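Putative fimbriae assembly chaperone (Salmonella typhimurium, PDB 2CO7) probably acts as the periplasmic chaperone of fimbria assembly, folding and capping pilus subunits by lending them one of its own strands. Local coordinates at residues B[14-19]-B[124-129]; B[165-170]-B[181-186]. All blocks are in the same frame, centred on the assembly; numbering follows the deposited sequence.

Contact 1 of 2, residues B[14-19]-B[124-129]; sequences VKLGAT and ACDKLI. With SO4 (sulfate ion), chain D.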
# COMPACT_ATOMS: atom_id res chain seq x y z
N VAL B 14 6.75 10.25 -2.37
CA VAL B 14 5.90 10.78 -3.45
C VAL B 14 4.60 11.25 -2.79
O VAL B 14 4.16 10.65 -1.80
CB VAL B 14 5.66 9.75 -4.61
CG1 VAL B 14 4.76 8.56 -4.16
CG2 VAL B 14 5.05 10.42 -5.82
N LYS B 15 3.99 12.33 -3.30
CA LYS B 15 2.79 12.86 -2.66
C LYS B 15 1.62 12.66 -3.60
O LYS B 15 1.72 13.04 -4.75
CB LYS B 15 2.98 14.37 -2.40
CG LYS B 15 1.74 15.09 -1.81
CD LYS B 15 2.03 16.61 -1.70
CE LYS B 15 0.81 17.42 -1.33
NZ LYS B 15 1.12 18.88 -1.30
N LEU B 16 0.52 12.08 -3.11
CA LEU B 16 -0.71 12.00 -3.90
C LEU B 16 -1.73 12.90 -3.25
O LEU B 16 -1.74 13.09 -2.02
CB LEU B 16 -1.24 10.55 -3.95
CG LEU B 16 -0.60 9.57 -4.93
CD1 LEU B 16 0.91 9.63 -5.03
CD2 LEU B 16 -1.09 8.13 -4.68
N GLY B 17 -2.60 13.49 -4.06
CA GLY B 17 -3.55 14.46 -3.55
C GLY B 17 -4.64 13.94 -2.65
O GLY B 17 -5.30 14.71 -1.94
N ALA B 18 -4.87 12.64 -2.69
CA ALA B 18 -5.92 11.99 -1.93
C ALA B 18 -5.48 10.54 -1.67
O ALA B 18 -4.54 10.07 -2.32
CB ALA B 18 -7.19 11.99 -2.72
N THR B 19 -6.20 9.85 -0.78
CA THR B 19 -5.95 8.45 -0.43
C THR B 19 -6.89 7.50 -1.19
O THR B 19 -6.63 6.30 -1.25
CB THR B 19 -6.09 8.16 1.09
OG1 THR B 19 -7.43 8.49 1.53
CG2 THR B 19 -5.00 8.88 1.90
N ALA B 124 3.06 3.98 -4.63
CA ALA B 124 1.96 4.37 -3.77
C ALA B 124 0.68 4.07 -4.52
O ALA B 124 0.46 4.63 -5.59
CB ALA B 124 2.05 5.90 -3.43
N CYS B 125 -0.21 3.28 -3.91
CA CYS B 125 -1.45 2.88 -4.58
C CYS B 125 -2.69 3.33 -3.79
O CYS B 125 -2.76 3.14 -2.54
CB CYS B 125 -1.46 1.35 -4.79
SG CYS B 125 -0.06 0.72 -5.78
N ASP B 126 -3.64 3.92 -4.51
CA ASP B 126 -4.94 4.33 -3.91
C ASP B 126 -6.03 3.45 -4.46
O ASP B 126 -6.01 3.07 -5.63
CB ASP B 126 -5.34 5.76 -4.34
CG ASP B 126 -4.63 6.86 -3.58
OD1 ASP B 126 -5.03 8.00 -3.85
OD2 ASP B 126 -3.74 6.64 -2.73
N LYS B 127 -7.05 3.19 -3.63
CA LYS B 127 -8.28 2.65 -4.18
C LYS B 127 -8.91 3.62 -5.17
O LYS B 127 -9.04 4.83 -4.89
CB LYS B 127 -9.27 2.30 -3.06
CG LYS B 127 -8.71 1.28 -2.09
CD LYS B 127 -9.61 1.09 -0.87
CE LYS B 127 -8.94 0.07 0.08
NZ LYS B 127 -9.56 0.06 1.45
N LEU B 128 -9.27 3.05 -6.32
CA LEU B 128 -10.04 3.75 -7.35
C LEU B 128 -11.38 3.02 -7.42
O LEU B 128 -11.49 1.88 -7.94
CB LEU B 128 -9.31 3.70 -8.69
CG LEU B 128 -10.12 4.19 -9.89
CD1 LEU B 128 -10.43 5.71 -9.68
CD2 LEU B 128 -9.32 3.99 -11.19
N ILE B 129 -12.40 3.66 -6.89
CA ILE B 129 -13.68 2.98 -6.65
C ILE B 129 -14.68 3.44 -7.66
O ILE B 129 -15.07 4.63 -7.66
CB ILE B 129 -14.18 3.12 -5.19
CG1 ILE B 129 -13.11 2.61 -4.18
CG2 ILE B 129 -15.51 2.32 -4.95
CD1 ILE B 129 -13.38 2.97 -2.66
S SO4 D . -7.93 -2.17 4.06
O1 SO4 D . -6.79 -1.94 4.96
O2 SO4 D . -7.61 -1.68 2.73
O3 SO4 D . -8.13 -3.62 4.07
O4 SO4 D . -9.17 -1.60 4.60
O HOH W 1 -7.23 3.77 -0.80
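Asp126 reaches from the 124-129 segment of strand 116-131 to the backbone of Ala18 and Thr19, where the 14-19 segment has left its strand. Its CB already lies 3.4 Å from Thr19 O, and its CG is nearer still to that oxygen, at 3.1 Å. With chi1 at -80°, CG stands anti to the carbonyl carbon, and from there the carboxylate forks. OD1 comes to 2.6 Å from Ala18 O. OD2 has Thr19 O at 3.3 Å, where the two face each other as acceptors and are not hydrogen-bonded, and on another flank CD2 of Leu16 at 3.6 Å. The side chains of Leu16 and Asp126 run antiparallel alongside one another, placing a methyl group against the acid. The same Leu16 methyl also packs on Ala124 CB, which meets Val14 CG1 at 3.9 Å, giving an apolar patch beside the polar one. Water completes the join: it lies 2.6 Å from Thr19 O, to which it probably donates although other acceptors compete for its protons, and it accepts from Lys127 N over 2.9 Å.

The two segments come from the first and last strands of the immunoglobulin-like N-terminal domain. Ala124 and Cys125 pair in parallel with a strand of another protein chain, as in donor-strand complementation by pilus chaperones, the partner probably being a subunit. The extended Lys127 side chain leads away, its NZ bonded to backbone of that other chain, to Asn166 and to a sulfate ion; this is consistent with the family's cleft lysine that anchors a subunit's end. Back at Asp126, two backbone oxygens, of Ala18 and Thr19, lie against a buried acid beside a hydrocarbon methyl, an environment that would probably raise its pKa; so close an approach of OD1 to Ala18 O is best explained by a proton on the acid, though the geometry alone does not settle it.

Contact 2 of 2, residues B[165-170]-B[181-186]; sequences MNLASV and EYVPPF. With SO4 (sulfate ion), chain D.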
# COMPACT_ATOMS: atom_id res chain seq x y z
N MET B 165 -16.93 -1.14 1.90
CA MET B 165 -17.03 -0.59 3.25
C MET B 165 -15.61 -0.57 3.83
O MET B 165 -15.04 -1.61 4.18
CB MET B 165 -17.98 -1.45 4.11
CG MET B 165 -19.46 -1.22 3.79
SD MET B 165 -20.00 0.41 4.41
CE MET B 165 -21.67 0.53 3.72
N ASN B 166 -15.03 0.61 3.87
CA ASN B 166 -13.66 0.75 4.26
C ASN B 166 -13.69 1.14 5.72
O ASN B 166 -13.86 2.30 6.04
CB ASN B 166 -13.00 1.80 3.36
CG ASN B 166 -12.97 1.34 1.92
OD1 ASN B 166 -12.31 0.34 1.58
ND2 ASN B 166 -13.73 2.03 1.06
N LEU B 167 -13.56 0.14 6.59
CA LEU B 167 -13.78 0.36 8.01
C LEU B 167 -12.54 0.92 8.71
O LEU B 167 -11.41 0.54 8.42
CB LEU B 167 -14.26 -0.91 8.72
CG LEU B 167 -15.74 -1.36 8.56
CD1 LEU B 167 -16.63 -0.52 7.63
CD2 LEU B 167 -15.70 -2.81 8.13
N ALA B 168 -12.76 1.88 9.61
CA ALA B 168 -11.70 2.39 10.47
C ALA B 168 -12.18 2.42 11.92
O ALA B 168 -13.40 2.40 12.19
CB ALA B 168 -11.27 3.76 10.00
N SER B 169 -11.22 2.46 12.84
CA SER B 169 -11.48 2.68 14.28
C SER B 169 -12.54 1.70 14.82
O SER B 169 -13.41 2.09 15.60
CB SER B 169 -11.91 4.13 14.53
OG SER B 169 -10.85 5.06 14.27
N VAL B 170 -12.48 0.44 14.37
CA VAL B 170 -13.35 -0.64 14.89
C VAL B 170 -12.98 -1.10 16.33
O VAL B 170 -11.83 -1.42 16.61
CB VAL B 170 -13.32 -1.89 13.95
CG1 VAL B 170 -14.29 -2.94 14.45
CG2 VAL B 170 -13.64 -1.53 12.50
N GLU B 181 -10.14 -6.51 6.94
CA GLU B 181 -9.92 -5.96 5.60
C GLU B 181 -11.16 -5.17 5.15
O GLU B 181 -12.24 -5.33 5.74
CB GLU B 181 -9.62 -7.08 4.61
CG GLU B 181 -8.28 -7.79 4.82
CD GLU B 181 -8.18 -9.15 4.11
OE1 GLU B 181 -9.24 -9.71 3.71
OE2 GLU B 181 -7.05 -9.67 3.99
N TYR B 182 -11.03 -4.34 4.12
CA TYR B 182 -12.22 -3.68 3.55
C TYR B 182 -13.23 -4.76 3.14
O TYR B 182 -12.83 -5.85 2.79
CB TYR B 182 -11.86 -2.80 2.37
CG TYR B 182 -11.32 -3.49 1.14
CD1 TYR B 182 -9.93 -3.52 0.89
CD2 TYR B 182 -12.19 -4.04 0.20
CE1 TYR B 182 -9.44 -4.12 -0.28
CE2 TYR B 182 -11.72 -4.65 -0.97
CZ TYR B 182 -10.36 -4.67 -1.21
OH TYR B 182 -9.98 -5.27 -2.40
N VAL B 183 -14.50 -4.46 3.32
CA VAL B 183 -15.58 -5.40 3.03
C VAL B 183 -16.23 -5.03 1.68
O VAL B 183 -16.84 -3.97 1.56
CB VAL B 183 -16.66 -5.39 4.13
CG1 VAL B 183 -17.50 -6.62 4.01
CG2 VAL B 183 -16.00 -5.32 5.53
N PRO B 184 -16.08 -5.90 0.67
CA PRO B 184 -16.72 -5.60 -0.62
C PRO B 184 -18.24 -5.56 -0.59
O PRO B 184 -18.89 -6.03 0.40
CB PRO B 184 -16.17 -6.72 -1.55
CG PRO B 184 -14.83 -7.10 -0.87
CD PRO B 184 -15.30 -7.15 0.59
N PRO B 185 -18.86 -5.05 -1.69
CA PRO B 185 -20.30 -5.07 -1.78
C PRO B 185 -20.89 -6.48 -1.57
O PRO B 185 -20.29 -7.46 -2.01
CB PRO B 185 -20.55 -4.62 -3.23
CG PRO B 185 -19.37 -3.72 -3.53
CD PRO B 185 -18.22 -4.48 -2.88
N PHE B 186 -22.04 -6.59 -0.89
CA PHE B 186 -22.75 -7.87 -0.80
C PHE B 186 -21.81 -9.02 -0.37
O PHE B 186 -21.79 -10.10 -0.96
CB PHE B 186 -23.47 -8.18 -2.13
CG PHE B 186 -24.37 -7.07 -2.62
CD1 PHE B 186 -25.46 -6.65 -1.85
CD2 PHE B 186 -24.14 -6.45 -3.84
CE1 PHE B 186 -26.31 -5.63 -2.30
CE2 PHE B 186 -25.02 -5.41 -4.31
CZ PHE B 186 -26.06 -5.00 -3.54
S SO4 D . -7.93 -2.17 4.06
O1 SO4 D . -6.79 -1.94 4.96
O2 SO4 D . -7.61 -1.68 2.73
O3 SO4 D . -8.13 -3.62 4.07
O4 SO4 D . -9.17 -1.60 4.60
O HOH W 2 -12.71 -2.67 6.58
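Met165 and Val183 form a lone antiparallel bridge, a hydrogen-bonded pair with no second pair beside it. Met165 N donates to Val183 O over 2.9 Å at 161°, and Val183 N returns a bond to Met165 O over 3.0 Å. The two bonds fix the loop 181-186 against the chain just ahead of strand 167-168. On one side of the bridge Leu167 CD2 meets Val183 CG2 at 3.6 Å, the two side chains crossing at a slant. Leu167 chi2 of 3° nearly eclipses CD1 with CA, an unusual torsion that may be strained. A bridging water accepts from Leu167 N and donates to Glu181 O.

The bridge belongs to the C-terminal immunoglobulin-like domain of the chaperone, where Leu167 and Met165 also pack on Val205 of strand 201-205, and Val183 on Val157 of strand 154-159.

The Asn166 and Tyr182 side chains run alongside one another in the same direction, the amide inclined 55° to the ring. Asn166 OD1 is 3.3 Å from Tyr182 CB, while Lys127 NZ of the N-terminal domain is its polar partner. A sulfate ion, probably from the crystallisation liquor, lies beside the tyrosine: Tyr182 N donates to sulfate O3 over 3.0 Å, and sulfate O2 sits at the ring edge, near the plane, 3.5 Å from Tyr182 CD1.

In the fold
Both contacts are buried, with centres about 18 Å apart, but each belongs to a different immunoglobulin-like domain, so they share no strand. Contact 1 joins the first and last strands of the N-terminal domain through a carboxylate set against backbone oxygens and a small apolar patch; contact 2 ties a loop to the opening of a short strand in the C-terminal domain through paired backbone bonds. Their edges meet in the cleft between the domains: Lys127 NZ lies 2.8 Å from Asn166 OD1, a probable hydrogen bond, and packs near the Tyr182 ring. The sulfate touches both contacts there, which marks the cleft as a place able to hold an anion.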